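Local coordinates for protein thin, isoform D (Drosophila melanogaster, PDB 6XG7) that probably acts as a ubiquitin ligase, this fragment being its NHL-repeat beta-propeller, a domain associated with protein-protein interaction, at residues V53-S58 / V98-I103; A287-S290 / I294-C297; F152-D157 / N198-S203. All blocks are in the same frame, centred on the assembly; numbering follows the deposited sequence.

Contact 1 (V53-S58 / V98-I103)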
ATOM      1  N   VAL A  53      -7.321   3.461  -3.709  1.00 11.91           N
ATOM      2  CA  VAL A  53      -8.401   3.985  -4.536  1.00 12.89           C
ATOM      3  C   VAL A  53      -9.723   3.457  -3.992  1.00 13.87           C
ATOM      4  O   VAL A  53      -9.861   2.257  -3.721  1.00 15.52           O
ATOM      5  CB  VAL A  53      -8.207   3.653  -6.026  1.00 16.13           C
ATOM      6  CG1 VAL A  53      -9.420   4.076  -6.847  1.00 16.58           C
ATOM      7  CG2 VAL A  53      -6.995   4.387  -6.537  1.00 16.68           C
ATOM      8  N   GLY A  54     -10.672   4.358  -3.802  1.00 13.98           N
ATOM      9  CA  GLY A  54     -11.983   4.004  -3.317  1.00 15.37           C
ATOM     10  C   GLY A  54     -13.017   4.121  -4.413  1.00 17.07           C
ATOM     11  O   GLY A  54     -12.685   4.307  -5.587  1.00 16.19           O
ATOM     12  N   PRO A  55     -14.298   4.010  -4.050  1.00 19.56           N
ATOM     13  CA  PRO A  55     -15.370   4.116  -5.048  1.00 20.13           C
ATOM     14  C   PRO A  55     -15.231   5.379  -5.878  1.00 17.80           C
ATOM     15  O   PRO A  55     -14.809   6.431  -5.388  1.00 18.27           O
ATOM     16  CB  PRO A  55     -16.647   4.178  -4.196  1.00 21.86           C
ATOM     17  CG  PRO A  55     -16.291   3.604  -2.901  1.00 21.93           C
ATOM     18  CD  PRO A  55     -14.822   3.821  -2.689  1.00 20.58           C
ATOM     19  N   ASP A  56     -15.613   5.282  -7.147  1.00 17.94           N
ATOM     20  CA  ASP A  56     -15.636   6.451  -8.017  1.00 17.24           C
ATOM     21  C   ASP A  56     -14.234   7.035  -8.220  1.00 15.38           C
ATOM     22  O   ASP A  56     -14.069   8.235  -8.437  1.00 16.60           O
ATOM     23  CB  ASP A  56     -16.614   7.484  -7.458  1.00 19.55           C
ATOM     24  CG  ASP A  56     -17.122   8.423  -8.499  1.00 20.69           C
ATOM     25  OD1 ASP A  56     -16.998   8.119  -9.707  1.00 21.98           O
ATOM     26  OD2 ASP A  56     -17.652   9.474  -8.090  1.00 22.38           O
ATOM     27  N   ASN A  57     -13.208   6.179  -8.157  1.00 12.84           N
ATOM     28  CA  ASN A  57     -11.805   6.579  -8.318  1.00 13.86           C
ATOM     29  C   ASN A  57     -11.399   7.649  -7.315  1.00 12.85           C
ATOM     30  O   ASN A  57     -10.602   8.543  -7.614  1.00 14.37           O
ATOM     31  CB  ASN A  57     -11.476   6.982  -9.758  1.00 15.01           C
ATOM     32  CG  ASN A  57     -11.314   5.780 -10.668  1.00 17.39           C
ATOM     33  OD1 ASN A  57     -10.851   4.724 -10.243  1.00 16.64           O
ATOM     34  ND2 ASN A  57     -11.691   5.934 -11.916  1.00 20.44           N
ATOM     35  N   SER A  58     -11.913   7.528  -6.099  1.00 12.47           N
ATOM     36  CA  SER A  58     -11.472   8.423  -5.048  1.00 11.92           C
ATOM     37  C   SER A  58     -10.048   8.074  -4.639  1.00 11.48           C
ATOM     38  O   SER A  58      -9.600   6.932  -4.776  1.00 12.45           O
ATOM     39  CB  SER A  58     -12.401   8.310  -3.851  1.00 14.19           C
ATOM     40  OG  SER A  58     -12.373   6.987  -3.369  1.00 18.46           O
ATOM     41  N   VAL A  98      -3.557   1.820   4.206  1.00 10.48           N
ATOM     42  CA  VAL A  98      -5.001   2.001   4.097  1.00 10.11           C
ATOM     43  C   VAL A  98      -5.483   1.242   2.872  1.00  9.01           C
ATOM     44  O   VAL A  98      -4.786   1.178   1.849  1.00 11.21           O
ATOM     45  CB  VAL A  98      -5.406   3.496   4.042  1.00 10.70           C
ATOM     46  CG1 VAL A  98      -4.823   4.201   2.843  1.00 11.12           C
ATOM     47  CG2 VAL A  98      -6.942   3.648   4.077  1.00 12.20           C
ATOM     48  N   ALA A  99      -6.681   0.672   2.987  1.00  9.79           N
ATOM     49  CA  ALA A  99      -7.352  -0.006   1.887  1.00 10.42           C
ATOM     50  C   ALA A  99      -8.839   0.305   1.949  1.00 10.13           C
ATOM     51  O   ALA A  99      -9.365   0.672   2.998  1.00 10.75           O
ATOM     52  CB  ALA A  99      -7.149  -1.525   1.950  1.00 12.64           C
ATOM     53  N   VAL A 100      -9.513   0.139   0.816  1.00 10.90           N
ATOM     54  CA  VAL A 100     -10.963   0.228   0.741  1.00 10.90           C
ATOM     55  C   VAL A 100     -11.468  -1.101   0.210  1.00 11.35           C
ATOM     56  O   VAL A 100     -10.968  -1.592  -0.803  1.00 13.17           O
ATOM     57  CB  VAL A 100     -11.438   1.404  -0.137  1.00 12.89           C
ATOM     58  CG1 VAL A 100     -12.964   1.494  -0.077  1.00 14.52           C
ATOM     59  CG2 VAL A 100     -10.812   2.713   0.316  1.00 14.52           C
ATOM     60  N   ASN A 101     -12.465  -1.679   0.883  1.00 12.00           N
ATOM     61  CA  ASN A 101     -12.946  -2.988   0.480  1.00 12.45           C
ATOM     62  C   ASN A 101     -14.132  -2.888  -0.484  1.00 14.76           C
ATOM     63  O   ASN A 101     -14.552  -1.810  -0.911  1.00 14.79           O
ATOM     64  CB  ASN A 101     -13.226  -3.880   1.689  1.00 14.33           C
ATOM     65  CG  ASN A 101     -14.499  -3.525   2.422  1.00 14.28           C
ATOM     66  OD1 ASN A 101     -15.296  -2.677   2.002  1.00 14.34           O
ATOM     67  ND2 ASN A 101     -14.720  -4.218   3.526  1.00 15.10           N
ATOM     68  N   ARG A 102     -14.684  -4.057  -0.821  1.00 15.72           N
ATOM     69  CA  ARG A 102     -15.702  -4.168  -1.854  1.00 18.36           C
ATOM     70  C   ARG A 102     -17.008  -3.469  -1.501  1.00 18.92           C
ATOM     71  O   ARG A 102     -17.807  -3.202  -2.398  1.00 21.78           O
ATOM     72  CB  ARG A 102     -15.987  -5.650  -2.127  1.00 20.66           C
ATOM     73  N   ILE A 103     -17.262  -3.176  -0.234  1.00 16.88           N
ATOM     74  CA  ILE A 103     -18.471  -2.468   0.174  1.00 17.24           C
ATOM     75  C   ILE A 103     -18.159  -1.064   0.689  1.00 17.44           C
ATOM     76  O   ILE A 103     -18.974  -0.455   1.402  1.00 19.74           O
ATOM     77  CB  ILE A 103     -19.307  -3.285   1.171  1.00 19.50           C
ATOM     78  CG1 ILE A 103     -18.463  -3.723   2.375  1.00 20.03           C
ATOM     79  CG2 ILE A 103     -19.928  -4.479   0.461  1.00 22.46           C
ATOM     80  CD1 ILE A 103     -19.295  -4.184   3.552  1.00 21.30           C
TER
HETATM   81  O   HOH W   1      -8.240   0.046  -1.864  1.00 26.65           O
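Val100 reaches the 53-58 turn with both methyls, and its first torsion sets which one goes where. CG1 lies anti to the backbone N (chi1 -176°), and this sends it to the ring of Pro55. CG2 lies anti to the carbonyl carbon and meets the backbone of Gly54. Val100 CG1 is 4.0 Å from Pro55 CD, where the two side chains cross obliquely. Val100 CG2 is 4.0 Å from Gly54 CA. The carbonyl oxygen of Val53 approaches the branch point, with Val53 O 4.0 Å from Val100 CB. Val53 points away from Val100's segment, and its side chain touches Met289. Val100 also touches Val60 of strand 58-63.

Next to this apolar patch a water joins the two backbones. It accepts from Val100 N at 3.0 Å and donates a weak bond to Val53 O. Val100 O bonds to a tetraethylene glycol, probably from the crystallisation liquor.

Strands 51-54 and 98-100 each begin a neighbouring blade of the NHL beta-propeller. Each then turns back. Asn57 and Ser58 together sit opposite Gly54, a G1 beta bulge, with Gly54 N bonded to Ser58 O at 3.0 Å. Asn101 forms an Asx turn, its OD1 accepting from Ile103 N at 3.0 Å, with the donor well above the carbonyl plane. Between segments 53-58 and 98-103 the contact is thus thin: methyls against Pro55 and Gly54, with the water as polar link.

Contact 2 (A287-S290 / I294-C297)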
ATOM      1  N   ALA A 287      -1.079   3.080  -5.850  1.00 10.57           N
ATOM      2  CA  ALA A 287      -2.405   2.559  -6.156  1.00 11.21           C
ATOM      3  C   ALA A 287      -2.719   2.841  -7.622  1.00 12.17           C
ATOM      4  O   ALA A 287      -2.035   3.628  -8.276  1.00 12.26           O
ATOM      5  CB  ALA A 287      -3.473   3.166  -5.221  1.00 11.95           C
ATOM      6  N   ILE A 288      -3.760   2.185  -8.134  1.00 14.15           N
ATOM      7  CA  ILE A 288      -4.118   2.251  -9.551  1.00 15.20           C
ATOM      8  C   ILE A 288      -5.621   2.498  -9.683  1.00 16.06           C
ATOM      9  O   ILE A 288      -6.431   1.769  -9.103  1.00 17.10           O
ATOM     10  CB  ILE A 288      -3.642   0.980 -10.300  1.00 19.66           C
ATOM     11  CG1 ILE A 288      -3.930   1.025 -11.797  1.00 21.24           C
ATOM     12  CG2 ILE A 288      -4.211  -0.287  -9.708  1.00 22.54           C
ATOM     13  CD1 ILE A 288      -3.104   2.012 -12.537  1.00 22.29           C
ATOM     14  N   MET A 289      -5.989   3.556 -10.409  1.00 14.87           N
ATOM     15  CA  MET A 289      -7.392   3.846 -10.684  1.00 15.24           C
ATOM     16  C   MET A 289      -7.904   2.941 -11.798  1.00 16.27           C
ATOM     17  O   MET A 289      -7.138   2.333 -12.545  1.00 15.66           O
ATOM     18  CB  MET A 289      -7.582   5.288 -11.159  1.00 14.29           C
ATOM     19  CG  MET A 289      -7.424   6.381 -10.105  1.00 16.91           C
ATOM     20  SD  MET A 289      -7.714   8.031 -10.785  1.00 16.13           S
ATOM     21  CE  MET A 289      -7.415   9.071  -9.377  1.00 16.37           C
ATOM     22  N   SER A 290      -9.228   2.908 -11.945  1.00 17.48           N
ATOM     23  CA  SER A 290      -9.851   2.041 -12.938  1.00 18.53           C
ATOM     24  C   SER A 290      -9.484   2.426 -14.361  1.00 18.46           C
ATOM     25  O   SER A 290      -9.618   1.598 -15.264  1.00 21.49           O
ATOM     26  CB  SER A 290     -11.374   2.067 -12.778  1.00 20.55           C
ATOM     27  OG  SER A 290     -11.902   3.335 -13.129  1.00 22.05           O
ATOM     28  N   ILE A 294      -1.938   5.973 -12.288  1.00 11.30           N
ATOM     29  CA  ILE A 294      -1.119   5.450 -11.205  1.00 11.17           C
ATOM     30  C   ILE A 294      -0.947   6.564 -10.181  1.00 11.95           C
ATOM     31  O   ILE A 294      -0.548   7.682 -10.534  1.00 13.86           O
ATOM     32  CB  ILE A 294       0.251   4.996 -11.732  1.00 11.76           C
ATOM     33  CG1 ILE A 294       0.100   3.913 -12.790  1.00 12.66           C
ATOM     34  CG2 ILE A 294       1.130   4.497 -10.583  1.00 12.45           C
ATOM     35  CD1 ILE A 294       1.391   3.664 -13.553  1.00 14.06           C
ATOM     36  N   LEU A 295      -1.239   6.262  -8.919  1.00 11.97           N
ATOM     37  CA  LEU A 295      -1.123   7.199  -7.812  1.00 12.34           C
ATOM     38  C   LEU A 295       0.070   6.778  -6.968  1.00  9.73           C
ATOM     39  O   LEU A 295       0.207   5.598  -6.644  1.00 10.16           O
ATOM     40  CB  LEU A 295      -2.359   7.151  -6.900  1.00 18.17           C
ATOM     41  CG  LEU A 295      -3.785   7.268  -7.374  1.00 23.28           C
ATOM     42  CD1 LEU A 295      -4.108   6.251  -8.384  1.00 23.06           C
ATOM     43  CD2 LEU A 295      -4.676   7.110  -6.154  1.00 25.13           C
ATOM     44  N   VAL A 296       0.870   7.749  -6.548  1.00 10.34           N
ATOM     45  CA  VAL A 296       2.138   7.503  -5.864  1.00 12.87           C
ATOM     46  C   VAL A 296       2.247   8.449  -4.668  1.00 11.71           C
ATOM     47  O   VAL A 296       2.078   9.661  -4.820  1.00 12.67           O
ATOM     48  CB  VAL A 296       3.290   7.745  -6.875  1.00 18.36           C
ATOM     49  CG1 VAL A 296       4.636   7.507  -6.274  1.00 21.44           C
ATOM     50  CG2 VAL A 296       3.109   6.877  -8.153  1.00 20.02           C
ATOM     51  N   CYS A 297       2.495   7.904  -3.517  1.00 13.39           N
ATOM     52  CA  CYS A 297       2.790   8.752  -2.340  0.51 13.11           C
ATOM     53  C   CYS A 297       4.334   8.994  -2.152  1.00 12.01           C
ATOM     54  O   CYS A 297       5.271   8.090  -2.151  1.00 13.18           O
ATOM     55  CB  CYS A 297       2.342   7.976  -1.135  0.51 14.91           C
ATOM     56  SG  CYS A 297       2.729   8.987   0.281  0.51 15.81           S
TER
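Leu295 lays CB, CG and CD1 alongside the carbonyl oxygen of Ala287. Its CB is 3.8 Å from Ala287 O. CG lies beside the backbone N (chi1 -52°), which keeps the branch near the same oxygen. From there the two methyls part. CD1 is 3.3 Å from Ala287 O and also meets the side chain of Met289, with Leu295 CD1 3.7 Å from Met289 CG. CD2 faces the other way along the strand, with Leu295 CD2 4.2 Å from Ala287 CB. The Met289 and Leu295 side chains cross at about a right angle.

Ala287 and Leu295 are an antiparallel hydrogen-bonded pair. Leu295 N gives Ala287 O a nearly straight bond of 2.8 Å, with an N-H...O angle of 176°. Ala287 N returns a bond of 2.9 Å to Leu295 O. The next pair, Ile288 and Ile294, is non-hydrogen-bonded, and its side chains lie on the opposite face of the sheet. There Ile288 CD1 rests 3.7 Å from Ile294 CG1.

This is the hairpin of strands 279-288 and 294-298 in the last blade of the propeller. Strand 303-306 follows and pairs with 33-36 from the start of the chain, the Velcro closure of a propeller ring. On the Leu295 face, Leu51, Val53 and Ile59 of the first blade pack on Leu295, and Val53 also touches Ala287.

The main-chain polar atoms of Ala287 are thus satisfied by Leu295, while CD1 of the leucine lies against its carbonyl oxygen.

Contact 3 (F152-D157 / N198-S203)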
ATOM      1  N   PHE A 152     -11.821 -10.675   2.761  1.00 12.42           N
ATOM      2  CA  PHE A 152     -10.739 -11.005   3.675  1.00 11.91           C
ATOM      3  C   PHE A 152      -9.717  -9.870   3.703  1.00 11.63           C
ATOM      4  O   PHE A 152      -9.454  -9.208   2.685  1.00 11.48           O
ATOM      5  CB  PHE A 152     -10.060 -12.310   3.277  1.00 11.94           C
ATOM      6  CG  PHE A 152     -10.924 -13.535   3.479  1.00 12.88           C
ATOM      7  CD1 PHE A 152     -10.996 -14.181   4.708  1.00 14.41           C
ATOM      8  CD2 PHE A 152     -11.662 -14.051   2.421  1.00 16.45           C
ATOM      9  CE1 PHE A 152     -11.798 -15.320   4.874  1.00 16.24           C
ATOM     10  CE2 PHE A 152     -12.450 -15.176   2.584  1.00 18.13           C
ATOM     11  CZ  PHE A 152     -12.517 -15.806   3.811  1.00 17.90           C
ATOM     12  N   ILE A 153      -9.119  -9.681   4.876  1.00 10.63           N
ATOM     13  CA  ILE A 153      -8.129  -8.643   5.140  1.00 10.12           C
ATOM     14  C   ILE A 153      -6.749  -9.288   5.261  1.00 10.85           C
ATOM     15  O   ILE A 153      -6.560 -10.246   6.019  1.00 11.13           O
ATOM     16  CB  ILE A 153      -8.487  -7.865   6.422  1.00 10.52           C
ATOM     17  CG1 ILE A 153      -9.829  -7.164   6.276  1.00 11.38           C
ATOM     18  CG2 ILE A 153      -7.400  -6.862   6.761  1.00 12.01           C
ATOM     19  CD1 ILE A 153     -10.370  -6.600   7.583  1.00 12.10           C
ATOM     20  N   TYR A 154      -5.780  -8.748   4.531  1.00 10.49           N
ATOM     21  CA  TYR A 154      -4.411  -9.245   4.522  1.00  9.91           C
ATOM     22  C   TYR A 154      -3.508  -8.131   5.029  1.00  9.19           C
ATOM     23  O   TYR A 154      -3.538  -7.019   4.486  1.00 10.73           O
ATOM     24  CB  TYR A 154      -3.977  -9.634   3.098  1.00 10.35           C
ATOM     25  CG  TYR A 154      -4.813 -10.707   2.430  1.00 11.79           C
ATOM     26  CD1 TYR A 154      -6.103 -10.435   1.983  1.00 11.78           C
ATOM     27  CD2 TYR A 154      -4.321 -11.989   2.254  1.00 13.21           C
ATOM     28  CE1 TYR A 154      -6.878 -11.398   1.388  1.00 13.93           C
ATOM     29  CE2 TYR A 154      -5.096 -12.972   1.665  1.00 14.10           C
ATOM     30  CZ  TYR A 154      -6.369 -12.664   1.226  1.00 14.60           C
ATOM     31  OH  TYR A 154      -7.124 -13.658   0.631  1.00 17.34           O
ATOM     32  N   VAL A 155      -2.706  -8.433   6.049  1.00  9.60           N
ATOM     33  CA  VAL A 155      -1.911  -7.446   6.769  1.00  9.78           C
ATOM     34  C   VAL A 155      -0.437  -7.825   6.710  1.00  9.99           C
ATOM     35  O   VAL A 155      -0.064  -8.955   7.039  1.00 10.51           O
ATOM     36  CB  VAL A 155      -2.327  -7.362   8.250  1.00 10.90           C
ATOM     37  CG1 VAL A 155      -1.465  -6.322   8.995  1.00 12.82           C
ATOM     38  CG2 VAL A 155      -3.782  -7.046   8.382  1.00 10.85           C
ATOM     39  N   CYS A 156       0.345  -6.886   6.279  1.00 10.50           N
ATOM     40  CA  CYS A 156       1.847  -6.993   6.477  0.59 10.21           C
ATOM     41  C   CYS A 156       2.310  -6.618   7.918  1.00  9.61           C
ATOM     42  O   CYS A 156       2.189  -5.476   8.389  1.00 10.66           O
ATOM     43  CB  CYS A 156       2.585  -6.039   5.550  0.59 12.77           C
ATOM     44  SG  CYS A 156       2.652  -6.577   3.873  0.59 13.66           S
ATOM     45  N   ASP A 157       2.641  -7.651   8.658  1.00  9.98           N
ATOM     46  CA  ASP A 157       2.945  -7.527  10.085  1.00 10.47           C
ATOM     47  C   ASP A 157       4.462  -7.409  10.149  1.00 10.89           C
ATOM     48  O   ASP A 157       5.182  -8.401  10.273  1.00 11.56           O
ATOM     49  CB  ASP A 157       2.415  -8.783  10.772  1.00 10.74           C
ATOM     50  CG  ASP A 157       2.599  -8.770  12.260  1.00 10.81           C
ATOM     51  OD1 ASP A 157       3.093  -7.759  12.794  1.00 11.70           O
ATOM     52  OD2 ASP A 157       2.232  -9.793  12.882  1.00 11.69           O
ATOM     53  N   ASN A 198      -6.071 -14.332  -7.023  1.00 18.80           N
ATOM     54  CA  ASN A 198      -5.853 -14.736  -5.627  1.00 19.87           C
ATOM     55  C   ASN A 198      -4.388 -15.018  -5.334  1.00 18.46           C
ATOM     56  O   ASN A 198      -4.032 -15.968  -4.628  1.00 22.28           O
ATOM     57  CB  ASN A 198      -6.776 -15.867  -5.211  1.00 25.32           C
ATOM     58  CG  ASN A 198      -8.188 -15.378  -5.040  1.00 30.15           C
ATOM     59  OD1 ASN A 198      -8.429 -14.395  -4.325  1.00 32.80           O
ATOM     60  ND2 ASN A 198      -9.117 -16.000  -5.739  1.00 31.76           N
ATOM     61  N   ARG A 199      -3.536 -14.159  -5.860  1.00 15.25           N
ATOM     62  CA  ARG A 199      -2.127 -14.141  -5.512  1.00 16.28           C
ATOM     63  C   ARG A 199      -1.891 -12.970  -4.572  1.00 14.06           C
ATOM     64  O   ARG A 199      -2.424 -11.878  -4.787  1.00 16.15           O
ATOM     65  CB  ARG A 199      -1.270 -14.005  -6.768  1.00 17.44           C
ATOM     66  CG  ARG A 199      -1.437 -15.188  -7.693  1.00 19.56           C
ATOM     67  CD  ARG A 199      -0.719 -14.988  -8.988  1.00 23.76           C
ATOM     68  NE  ARG A 199      -0.888 -16.154  -9.840  1.00 29.25           N
ATOM     69  CZ  ARG A 199      -0.196 -16.371 -10.946  1.00 33.04           C
ATOM     70  NH1 ARG A 199       0.727 -15.498 -11.331  1.00 34.34           N
ATOM     71  NH2 ARG A 199      -0.424 -17.466 -11.661  1.00 34.71           N
ATOM     72  N   VAL A 200      -1.101 -13.215  -3.535  1.00 12.91           N
ATOM     73  CA  VAL A 200      -0.763 -12.226  -2.522  1.00 12.34           C
ATOM     74  C   VAL A 200       0.642 -11.727  -2.832  1.00 12.17           C
ATOM     75  O   VAL A 200       1.616 -12.482  -2.777  1.00 13.23           O
ATOM     76  CB  VAL A 200      -0.848 -12.822  -1.112  1.00 13.09           C
ATOM     77  CG1 VAL A 200      -0.534 -11.753  -0.088  1.00 15.52           C
ATOM     78  CG2 VAL A 200      -2.207 -13.434  -0.898  1.00 15.27           C
ATOM     79  N   ILE A 201       0.735 -10.452  -3.181  1.00 11.77           N
ATOM     80  CA  ILE A 201       1.952  -9.823  -3.679  1.00 11.19           C
ATOM     81  C   ILE A 201       2.505  -8.963  -2.552  1.00 11.13           C
ATOM     82  O   ILE A 201       1.837  -8.035  -2.097  1.00 11.58           O
ATOM     83  CB  ILE A 201       1.639  -8.972  -4.919  1.00 11.72           C
ATOM     84  CG1 ILE A 201       1.006  -9.831  -6.021  1.00 15.35           C
ATOM     85  CG2 ILE A 201       2.887  -8.240  -5.390  1.00 13.89           C
ATOM     86  CD1 ILE A 201       0.098  -9.023  -6.935  1.00 17.84           C
ATOM     87  N   VAL A 202       3.707  -9.281  -2.089  1.00 11.39           N
ATOM     88  CA  VAL A 202       4.289  -8.669  -0.896  1.00 11.74           C
ATOM     89  C   VAL A 202       5.603  -7.990  -1.254  1.00 10.64           C
ATOM     90  O   VAL A 202       6.478  -8.610  -1.869  1.00 11.10           O
ATOM     91  CB  VAL A 202       4.517  -9.721   0.208  1.00 12.14           C
ATOM     92  CG1 VAL A 202       5.144  -9.067   1.447  1.00 13.50           C
ATOM     93  CG2 VAL A 202       3.207 -10.447   0.537  1.00 14.18           C
ATOM     94  N   SER A 203       5.752  -6.723  -0.864  1.00 10.79           N
ATOM     95  CA  SER A 203       7.046  -6.057  -1.025  0.63 10.97           C
ATOM     96  C   SER A 203       7.926  -6.447   0.153  1.00 11.75           C
ATOM     97  O   SER A 203       7.678  -6.068   1.301  1.00 13.37           O
ATOM     98  CB  SER A 203       6.953  -4.541  -1.170  0.63 13.13           C
ATOM     99  OG  SER A 203       6.352  -3.938  -0.045  0.63 11.49           O
TER
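Tyr154 meets Val200 at its CD2 and CE2 atoms. The closest pair is Tyr154 CE2 and Val200 CG2, 3.9 Å apart. The adjacent ring atom Tyr154 CD2 is 4.1 Å from Val200 CG2. The methyl comes to the ring obliquely. Two residues on, Cys156 SG lies 4.3 Å from Val202 CG1. This second contact is less certain, because Cys156 is modelled in two conformers. All four point toward the other segment, and the atoms that meet are methyl, ring carbon and sulfur. The backbones stay well apart, with Tyr154 CA 8.5 Å from Val200 CA.

The strands are too far apart to pair and meet as facing sheets. Strands 153-157 and 199-204 are each the second strand of a blade in the NHL beta-propeller, and the two blades are neighbours. Between these two segments the packing is by side chains. Ile192, of strand 185-194 in the same blade as Val200, touches Tyr154, Cys156 and Val200.

The tyrosine is placed by torsion and by its hydroxyl. Its CG stands beside the backbone N (chi1 -59°), and Tyr154 OH is hydrogen-bonded to Asp148 OD2. The other oxygen of Asp148 accepts from Phe152 N, which ties the loop before the strand to the ring. Val194 and Val215 also touch Tyr154. Val202 leans on Phe213 of the next strand in its own blade. Asp157 forms a salt bridge with Arg162.

All three contacts lie in one ring of NHL blades. Contacts 1 and 2 are neighbours, with centres 11 Å apart, and they touch. Val53 CG2 packs 3.6 Å from Leu295 CD2, and Asn57 ND2 probably bonds to Ser290 OG at 2.9 Å. This joins the first blade to the last across the ring closure. Contact 3 is separate. Its centre is about 16 Å from that of contact 1 and 18 Å from that of contact 2, and its nearest atoms are about 6 Å and 10 Å away. A tetraethylene glycol, probably from crystallisation, lies about 5 Å from the Val100 side chain, and one lies about 6 Å from that of Ile288.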